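UL37 (PDB 4K70) is an inner tegument protein of pseudorabies virus, represented here by its N-terminal half, that probably helps to control the trafficking of viral particles in infected cells. Local coordinates at residues Val242-Leu247 against Val284-Arg289; Thr230-Phe235 against Asp273-Glu278; Val318-Val323 against Arg369-Thr374. One frame throughout, in Å; residues are numbered along the deposited sequence.

Contact 1. Residues Val242-Leu247 against Val284-Arg289; sequences VDEAAL and VARRLR
The guanidinium of Arg286 is laid with one face against the side chain of Leu247, whose CB lies 3.7 Å from Arg286 CZ, displaced toward the rim of the group. Glu244 reaches it obliquely, and a long salt bridge runs from Glu244 OE1 to Arg286 NH1 at 3.5 Å; the firmer polar partner is Val248 O, bonded to Arg286 NE. The Arg289 guanidinium is met at its edge instead: Ala245 O lies in its plane, 2.9 Å from Arg289 NH1, with a nearly straight N-H...O (171°), while NH2 pairs with Asp291. Long arginine side chains, both bent at chi3, can reach back to carbonyls of the facing loop. The two loops form a single beta bridge, Leu247 beside Leu288. One of its neighbouring backbone bonds is Arg289 N to Ala246 O (2.9 Å), in the carbonyl plane, and Arg287 pairs by backbone with Val248. The first loop is shaped by an Asx turn, Asp243 OD1 accepting from Ala245 N at 3.0 Å, as the chain enters a 3-10 turn. Leu247 CD2 touches Leu288 CD2 at 3.8 Å, and Leu288 continues inward onto Leu209 and Leu213 of helix 208-223.

Contact 2. Residues Thr230-Phe235 against Asp273-Glu278; sequences TLREQF and DAYVRE
The charged part of this contact is a salt bridge, Arg232 NH2 to Asp273 OD2 at 2.7 Å. It is not a flat, side-on pairing: the guanidinium and carboxylate planes stand 69° apart, and Asp273 OD1 lies over a guanidinium face, 3.1 Å from Arg232 CZ. The arginine leaves the helix with CG anti to the backbone N (chi1 -175°) and then bends at chi3, which brings its tip to Asp273. NH2 also makes a weak hydrogen bond to Gln227 OE1.

Hydrogen bonding then fixes the loop itself. Asp273 OD1 accepts from Tyr275 N at 3.2 Å, approached from above the carboxylate plane, while Asp273 O takes Val276 N. The same carboxylate accepts from its own turn and pairs with Arg232 of the helix. The phenol of Tyr275 is bonded to the backbone N of Asn228, just ahead of the helix.

The apolar side chains pack together. The Phe235 ring carries Ala274 over one face, with Phe235 CG 3.8 Å from Ala274 CB; Ala274 is small enough to lie close over the face, and Asp273 N lies near the ring plane at its edge. Leu231 CD2 packs beside the hydroxyl end of the Tyr275 ring, 4.2 Å from Tyr275 CZ.

Asp273 opens both an Asx turn and a type I beta turn, a position where aspartate is common, and these overlapping turns dock the chain leaving helix 260-271 onto helix 229-240.

Contact 3. Residues Val318-Val323 against Arg369-Thr374; sequences VDATGV and RAVGCT
Asp319 OD1 is gripped by two bonds, both from Thr321: the hydroxyl OG1 at 2.7 Å, on the syn lone pair, and the backbone N at 3.1 Å, from above the carboxylate plane. The backbone bond makes an Asx turn. Asp319 stands one residue before the N-cap; its carboxylate accepts from the first N-H of the helix, and its charge probably suits the positive end of the helix dipole. Threonine suits its own place too, since with OG1 between the backbone N and the carbonyl carbon (chi1 59°) it can supply the second donor.

A second doubly held atom lies on the partner helix. Ala370 O accepts Thr374 N, the ordinary helical bond, and also Thr374 OG1 at 2.7 Å, nearly along the C=O axis. That bond settles the hydroxyl of a buried threonine against its own helix, and CG2, anti to the backbone N, faces Val323.

What joins the two segments is apolar and built from small groups. Ala320, at the N-cap position, directs CB toward the helix, where it meets Val371 CG2 at 3.7 Å and Ala370 CB at 4.1 Å. Bare methyls let the backbones come close, the CA atoms of Ala320 and Val371 being 5.3 Å apart. Val371 CG2 is shared, since Val318 CG2 touches it as well, at 3.8 Å, the two valines crossing at about a right angle. One helical turn on, Val323 CG2 rests on Thr374 CG2 at 3.9 Å.

Helix 321-329 thus starts against the flank of helix 366-385, with Trp324 of the shorter helix extending the contact over Cys373 and Thr374. The loop residues Ala343 and Phe345 adjoin Val323 and Thr374 respectively, while Gln303 holds Asp319 N ahead of the helix.

Overall arrangement
Contacts 1 and 2 interlock along the chain, their segments alternating: both pair the region of helix 229-240 and the loop after it with the chain that leaves helix 260-271. Their centres lie about 17 Å apart, with nearest atoms about 7 Å apart, so neighbouring regions are tied twice. Contact 3 follows later in sequence, its centre about 25 Å from that of contact 1 and 29 Å from that of contact 2. Asp312, a calcium ligand seen for this protein although its ion is absent from this chain, comes near both contacts 1 and 3: its side chain is about 5 Å from that of Arg287 and 8 Å from that of Val318. Contact 2 lies away from the known metal sites.

Contact 1. Residues Val242-Leu247 against Val284-Arg289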
loop_
_atom_site.group_PDB
_atom_site.type_symbol
_atom_site.label_atom_id
_atom_site.label_comp_id
_atom_site.label_asym_id
_atom_site.label_seq_id
_atom_site.Cartn_x
_atom_site.Cartn_y
_atom_site.Cartn_z
ATOM N N VAL A 242 35.131 4.280 -14.493
ATOM C CA VAL A 242 34.572 3.473 -15.567
ATOM C C VAL A 242 35.629 3.017 -16.558
ATOM O O VAL A 242 36.465 3.807 -16.995
ATOM C CB VAL A 242 33.477 4.224 -16.319
ATOM C CG1 VAL A 242 33.159 3.521 -17.631
ATOM C CG2 VAL A 242 32.240 4.335 -15.450
ATOM N N ASP A 243 35.586 1.730 -16.892
ATOM C CA ASP A 243 36.464 1.148 -17.901
ATOM C C ASP A 243 36.233 1.824 -19.250
ATOM O O ASP A 243 35.140 1.735 -19.815
ATOM C CB ASP A 243 36.191 -0.355 -18.005
ATOM C CG ASP A 243 37.259 -1.096 -18.791
ATOM O OD1 ASP A 243 37.976 -0.451 -19.584
ATOM O OD2 ASP A 243 37.374 -2.330 -18.614
ATOM N N GLU A 244 37.256 2.503 -19.763
ATOM C CA GLU A 244 37.136 3.241 -21.028
ATOM C C GLU A 244 36.840 2.337 -22.233
ATOM O O GLU A 244 36.388 2.808 -23.275
ATOM C CB GLU A 244 38.401 4.064 -21.293
ATOM C CG GLU A 244 38.699 5.131 -20.237
ATOM C CD GLU A 244 37.968 6.443 -20.495
ATOM O OE1 GLU A 244 37.637 6.728 -21.673
ATOM O OE2 GLU A 244 37.729 7.190 -19.520
ATOM N N ALA A 245 37.098 1.045 -22.079
ATOM C CA ALA A 245 36.754 0.060 -23.103
ATOM C C ALA A 245 35.238 -0.053 -23.305
ATOM O O ALA A 245 34.777 -0.565 -24.320
ATOM C CB ALA A 245 37.333 -1.290 -22.748
ATOM N N ALA A 246 34.463 0.426 -22.338
ATOM C CA ALA A 246 33.015 0.295 -22.412
ATOM C C ALA A 246 32.393 1.368 -23.294
ATOM O O ALA A 246 31.214 1.286 -23.629
ATOM C CB ALA A 246 32.395 0.318 -21.006
ATOM N N LEU A 247 33.189 2.369 -23.668
ATOM C CA LEU A 247 32.703 3.493 -24.453
ATOM C C LEU A 247 33.027 3.342 -25.940
ATOM O O LEU A 247 34.083 2.832 -26.306
ATOM C CB LEU A 247 33.312 4.803 -23.944
ATOM C CG LEU A 247 32.865 5.419 -22.617
ATOM C CD1 LEU A 247 33.776 6.583 -22.293
ATOM C CD2 LEU A 247 31.420 5.888 -22.697
ATOM N N VAL A 284 31.112 17.107 -27.679
ATOM C CA VAL A 284 31.369 15.698 -27.941
ATOM C C VAL A 284 31.207 14.889 -26.654
ATOM O O VAL A 284 31.727 15.257 -25.597
ATOM C CB VAL A 284 32.774 15.478 -28.552
ATOM C CG1 VAL A 284 32.997 14.022 -28.870
ATOM C CG2 VAL A 284 32.945 16.327 -29.808
ATOM N N ALA A 285 30.451 13.804 -26.746
ATOM C CA ALA A 285 30.298 12.873 -25.636
ATOM C C ALA A 285 30.136 11.473 -26.199
ATOM O O ALA A 285 29.334 11.244 -27.109
ATOM C CB ALA A 285 29.105 13.254 -24.772
ATOM N N ARG A 286 30.928 10.545 -25.681
ATOM C CA ARG A 286 30.899 9.177 -26.159
ATOM C C ARG A 286 29.726 8.449 -25.520
ATOM O O ARG A 286 29.295 8.796 -24.422
ATOM C CB ARG A 286 32.216 8.483 -25.819
ATOM C CG ARG A 286 33.426 9.276 -26.272
ATOM C CD ARG A 286 34.703 8.654 -25.766
ATOM N NE ARG A 286 34.919 7.311 -26.305
ATOM C CZ ARG A 286 35.926 6.522 -25.939
ATOM N NH1 ARG A 286 36.806 6.944 -25.035
ATOM N NH2 ARG A 286 36.056 5.311 -26.470
ATOM N N ARG A 287 29.188 7.461 -26.220
ATOM C CA ARG A 287 28.112 6.668 -25.660
ATOM C C ARG A 287 28.644 5.291 -25.311
ATOM O O ARG A 287 29.668 4.847 -25.851
ATOM C CB ARG A 287 26.959 6.545 -26.647
ATOM C CG ARG A 287 27.236 5.560 -27.756
ATOM C CD ARG A 287 26.014 5.348 -28.634
ATOM N NE ARG A 287 26.386 4.539 -29.787
ATOM C CZ ARG A 287 26.215 3.225 -29.879
ATOM N NH1 ARG A 287 25.633 2.549 -28.900
ATOM N NH2 ARG A 287 26.616 2.588 -30.970
ATOM N N LEU A 288 27.960 4.625 -24.383
ATOM C CA LEU A 288 28.308 3.265 -24.020
ATOM C C LEU A 288 28.059 2.340 -25.208
ATOM O O LEU A 288 27.048 2.476 -25.903
ATOM C CB LEU A 288 27.474 2.814 -22.827
ATOM C CG LEU A 288 27.734 3.534 -21.502
ATOM C CD1 LEU A 288 26.749 3.061 -20.449
ATOM C CD2 LEU A 288 29.169 3.304 -21.038
ATOM N N ARG A 289 28.993 1.423 -25.444
ATOM C CA ARG A 289 28.818 0.359 -26.422
ATOM C C ARG A 289 27.528 -0.420 -26.131
ATOM O O ARG A 289 27.155 -0.610 -24.961
ATOM C CB ARG A 289 30.021 -0.595 -26.376
ATOM C CG ARG A 289 31.367 0.065 -26.685
ATOM C CD ARG A 289 32.524 -0.840 -26.315
ATOM N NE ARG A 289 32.353 -2.181 -26.870
ATOM C CZ ARG A 289 33.137 -3.213 -26.586
ATOM N NH1 ARG A 289 34.163 -3.056 -25.762
ATOM N NH2 ARG A 289 32.903 -4.398 -27.131
#

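Contact 2. Residues Thr230-Phe235 against Asp273-Glu278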
loop_
_atom_site.group_PDB
_atom_site.type_symbol
_atom_site.label_atom_id
_atom_site.label_comp_id
_atom_site.label_asym_id
_atom_site.label_seq_id
_atom_site.Cartn_x
_atom_site.Cartn_y
_atom_site.Cartn_z
ATOM N N THR A 230 25.513 13.622 -1.604
ATOM C CA THR A 230 26.097 12.293 -1.424
ATOM C C THR A 230 25.880 11.385 -2.652
ATOM O O THR A 230 26.779 10.647 -3.053
ATOM C CB THR A 230 25.649 11.638 -0.092
ATOM O OG1 THR A 230 25.253 10.284 -0.317
ATOM C CG2 THR A 230 24.494 12.411 0.523
ATOM N N LEU A 231 24.698 11.471 -3.259
ATOM C CA LEU A 231 24.439 10.814 -4.540
ATOM C C LEU A 231 25.374 11.362 -5.610
ATOM O O LEU A 231 25.940 10.615 -6.407
ATOM C CB LEU A 231 22.992 11.042 -4.981
ATOM C CG LEU A 231 22.601 10.472 -6.346
ATOM C CD1 LEU A 231 22.776 8.936 -6.383
ATOM C CD2 LEU A 231 21.180 10.863 -6.697
ATOM N N ARG A 232 25.514 12.684 -5.625
ATOM C CA ARG A 232 26.384 13.363 -6.576
ATOM C C ARG A 232 27.832 12.866 -6.476
ATOM O O ARG A 232 28.454 12.546 -7.492
ATOM C CB ARG A 232 26.298 14.874 -6.357
ATOM C CG ARG A 232 27.067 15.702 -7.351
ATOM C CD ARG A 232 26.807 17.190 -7.128
ATOM N NE ARG A 232 25.899 17.739 -8.132
ATOM C CZ ARG A 232 26.289 18.474 -9.170
ATOM N NH1 ARG A 232 27.575 18.766 -9.342
ATOM N NH2 ARG A 232 25.391 18.933 -10.031
ATOM N N GLU A 233 28.354 12.782 -5.252
ATOM C CA GLU A 233 29.715 12.300 -5.016
ATOM C C GLU A 233 29.872 10.838 -5.397
ATOM O O GLU A 233 30.925 10.404 -5.867
ATOM C CB GLU A 233 30.090 12.423 -3.539
ATOM C CG GLU A 233 30.025 13.820 -2.973
ATOM C CD GLU A 233 30.214 13.813 -1.469
ATOM O OE1 GLU A 233 29.860 14.817 -0.811
ATOM O OE2 GLU A 233 30.711 12.789 -0.950
ATOM N N GLN A 234 28.835 10.057 -5.158
ATOM C CA GLN A 234 28.951 8.631 -5.395
ATOM C C GLN A 234 28.884 8.311 -6.880
ATOM O O GLN A 234 29.570 7.412 -7.348
ATOM C CB GLN A 234 27.899 7.857 -4.612
ATOM C CG GLN A 234 28.327 7.536 -3.199
ATOM C CD GLN A 234 27.208 6.916 -2.396
ATOM O OE1 GLN A 234 27.344 5.817 -1.869
ATOM N NE2 GLN A 234 26.089 7.624 -2.298
ATOM N N PHE A 235 28.069 9.044 -7.627
ATOM C CA PHE A 235 28.102 8.874 -9.073
ATOM C C PHE A 235 29.455 9.277 -9.660
ATOM O O PHE A 235 30.020 8.559 -10.489
ATOM C CB PHE A 235 27.000 9.652 -9.774
ATOM C CG PHE A 235 27.134 9.628 -11.270
ATOM C CD1 PHE A 235 26.754 8.511 -11.990
ATOM C CD2 PHE A 235 27.672 10.712 -11.951
ATOM C CE1 PHE A 235 26.894 8.479 -13.372
ATOM C CE2 PHE A 235 27.815 10.684 -13.325
ATOM C CZ PHE A 235 27.422 9.567 -14.037
ATOM N N ASP A 273 28.655 14.262 -13.613
ATOM C CA ASP A 273 27.582 14.880 -12.841
ATOM C C ASP A 273 26.258 14.197 -13.133
ATOM O O ASP A 273 25.757 14.287 -14.247
ATOM C CB ASP A 273 27.474 16.365 -13.209
ATOM C CG ASP A 273 26.536 17.134 -12.291
ATOM O OD1 ASP A 273 25.817 16.501 -11.484
ATOM O OD2 ASP A 273 26.512 18.382 -12.385
ATOM N N ALA A 274 25.680 13.541 -12.130
ATOM C CA ALA A 274 24.463 12.757 -12.335
ATOM C C ALA A 274 23.246 13.589 -12.758
ATOM O O ALA A 274 22.291 13.051 -13.324
ATOM C CB ALA A 274 24.139 11.927 -11.088
ATOM N N TYR A 275 23.277 14.893 -12.489
ATOM C CA TYR A 275 22.122 15.753 -12.760
ATOM C C TYR A 275 22.159 16.448 -14.117
ATOM O O TYR A 275 21.213 17.140 -14.500
ATOM C CB TYR A 275 21.928 16.763 -11.626
ATOM C CG TYR A 275 21.516 16.093 -10.343
ATOM C CD1 TYR A 275 20.184 15.770 -10.107
ATOM C CD2 TYR A 275 22.452 15.755 -9.378
ATOM C CE1 TYR A 275 19.792 15.146 -8.935
ATOM C CE2 TYR A 275 22.069 15.127 -8.199
ATOM C CZ TYR A 275 20.736 14.826 -7.988
ATOM O OH TYR A 275 20.339 14.210 -6.826
ATOM N N VAL A 276 23.257 16.260 -14.840
ATOM C CA VAL A 276 23.345 16.673 -16.230
ATOM C C VAL A 276 22.713 15.582 -17.090
ATOM O O VAL A 276 23.126 14.418 -17.036
ATOM C CB VAL A 276 24.805 16.870 -16.659
ATOM C CG1 VAL A 276 24.872 17.344 -18.101
ATOM C CG2 VAL A 276 25.490 17.858 -15.744
ATOM N N ARG A 277 21.708 15.957 -17.874
ATOM C CA ARG A 277 20.919 14.985 -18.620
ATOM C C ARG A 277 20.852 15.291 -20.112
ATOM O O ARG A 277 20.263 14.522 -20.870
ATOM C CB ARG A 277 19.497 14.903 -18.048
ATOM C CG ARG A 277 19.411 14.341 -16.637
ATOM C CD ARG A 277 17.960 14.032 -16.263
ATOM N NE ARG A 277 17.842 13.351 -14.976
ATOM C CZ ARG A 277 17.783 13.976 -13.804
ATOM N NH1 ARG A 277 17.843 15.301 -13.758
ATOM N NH2 ARG A 277 17.675 13.281 -12.679
ATOM N N GLU A 278 21.461 16.398 -20.532
ATOM C CA GLU A 278 21.394 16.820 -21.931
ATOM C C GLU A 278 22.749 17.209 -22.491
ATOM O O GLU A 278 23.653 17.598 -21.756
ATOM C CB GLU A 278 20.444 18.006 -22.084
ATOM C CG GLU A 278 19.118 17.825 -21.374
ATOM C CD GLU A 278 18.494 19.147 -20.978
ATOM O OE1 GLU A 278 18.405 20.042 -21.850
ATOM O OE2 GLU A 278 18.109 19.286 -19.790
#

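Contact 3. Residues Val318-Val323 against Arg369-Thr374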
loop_
_atom_site.group_PDB
_atom_site.type_symbol
_atom_site.label_atom_id
_atom_site.label_comp_id
_atom_site.label_asym_id
_atom_site.label_seq_id
_atom_site.Cartn_x
_atom_site.Cartn_y
_atom_site.Cartn_z
ATOM N N VAL A 318 21.297 -9.773 -23.600
ATOM C CA VAL A 318 21.649 -9.845 -22.191
ATOM C C VAL A 318 21.070 -11.118 -21.602
ATOM O O VAL A 318 20.063 -11.643 -22.074
ATOM C CB VAL A 318 21.144 -8.628 -21.372
ATOM C CG1 VAL A 318 21.783 -7.357 -21.869
ATOM C CG2 VAL A 318 19.627 -8.540 -21.429
ATOM N N ASP A 319 21.718 -11.620 -20.567
ATOM C CA ASP A 319 21.247 -12.837 -19.924
ATOM C C ASP A 319 20.296 -12.535 -18.774
ATOM O O ASP A 319 20.725 -12.153 -17.689
ATOM C CB ASP A 319 22.440 -13.636 -19.429
ATOM C CG ASP A 319 22.036 -14.864 -18.641
ATOM O OD1 ASP A 319 20.917 -15.394 -18.849
ATOM O OD2 ASP A 319 22.865 -15.292 -17.816
ATOM N N ALA A 320 19.002 -12.721 -19.007
ATOM C CA ALA A 320 18.025 -12.509 -17.955
ATOM C C ALA A 320 17.473 -13.803 -17.363
ATOM O O ALA A 320 16.516 -13.776 -16.601
ATOM C CB ALA A 320 16.883 -11.614 -18.460
ATOM N N THR A 321 18.065 -14.941 -17.706
ATOM C CA THR A 321 17.569 -16.220 -17.184
ATOM C C THR A 321 17.570 -16.297 -15.662
ATOM O O THR A 321 16.578 -16.691 -15.057
ATOM C CB THR A 321 18.340 -17.424 -17.765
ATOM O OG1 THR A 321 19.728 -17.304 -17.441
ATOM C CG2 THR A 321 18.184 -17.450 -19.269
ATOM N N GLY A 322 18.673 -15.915 -15.033
ATOM C CA GLY A 322 18.735 -15.957 -13.582
ATOM C C GLY A 322 17.740 -15.029 -12.897
ATOM O O GLY A 322 17.120 -15.397 -11.889
ATOM N N VAL A 323 17.576 -13.814 -13.427
ATOM C CA VAL A 323 16.664 -12.874 -12.782
ATOM C C VAL A 323 15.220 -13.321 -12.966
ATOM O O VAL A 323 14.405 -13.204 -12.054
ATOM C CB VAL A 323 16.846 -11.419 -13.265
ATOM C CG1 VAL A 323 16.676 -11.324 -14.766
ATOM C CG2 VAL A 323 15.845 -10.498 -12.535
ATOM N N ARG A 369 12.591 -13.894 -24.456
ATOM C CA ARG A 369 11.445 -14.195 -23.603
ATOM C C ARG A 369 11.753 -13.939 -22.135
ATOM O O ARG A 369 10.921 -13.393 -21.418
ATOM C CB ARG A 369 11.018 -15.648 -23.780
ATOM C CG ARG A 369 10.221 -15.903 -25.049
ATOM C CD ARG A 369 9.968 -17.400 -25.243
ATOM N NE ARG A 369 9.022 -17.614 -26.329
ATOM C CZ ARG A 369 9.350 -18.047 -27.539
ATOM N NH1 ARG A 369 10.607 -18.383 -27.811
ATOM N NH2 ARG A 369 8.406 -18.194 -28.459
ATOM N N ALA A 370 12.949 -14.327 -21.694
ATOM C CA ALA A 370 13.357 -14.119 -20.300
ATOM C C ALA A 370 13.411 -12.625 -19.949
ATOM O O ALA A 370 13.020 -12.216 -18.848
ATOM C CB ALA A 370 14.698 -14.747 -20.051
ATOM N N VAL A 371 13.941 -11.821 -20.867
ATOM C CA VAL A 371 13.971 -10.362 -20.667
ATOM C C VAL A 371 12.558 -9.791 -20.675
ATOM O O VAL A 371 12.197 -8.961 -19.833
ATOM C CB VAL A 371 14.774 -9.646 -21.765
ATOM C CG1 VAL A 371 14.731 -8.135 -21.541
ATOM C CG2 VAL A 371 16.223 -10.153 -21.816
ATOM N N GLY A 372 11.749 -10.234 -21.633
ATOM C CA GLY A 372 10.397 -9.714 -21.745
ATOM C C GLY A 372 9.521 -10.095 -20.567
ATOM O O GLY A 372 8.787 -9.265 -20.028
ATOM N N CYS A 373 9.557 -11.372 -20.199
ATOM C CA CYS A 373 8.844 -11.836 -19.014
ATOM C C CYS A 373 9.231 -11.040 -17.774
ATOM O O CYS A 373 8.370 -10.582 -17.031
ATOM C CB CYS A 373 9.124 -13.327 -18.781
ATOM S SG CYS A 373 8.152 -14.377 -19.907
ATOM N N THR A 374 10.527 -10.889 -17.539
ATOM C CA THR A 374 10.984 -10.149 -16.373
ATOM C C THR A 374 10.482 -8.705 -16.399
ATOM O O THR A 374 10.062 -8.158 -15.369
ATOM C CB THR A 374 12.524 -10.179 -16.269
ATOM O OG1 THR A 374 12.972 -11.537 -16.254
ATOM C CG2 THR A 374 12.999 -9.478 -14.983
#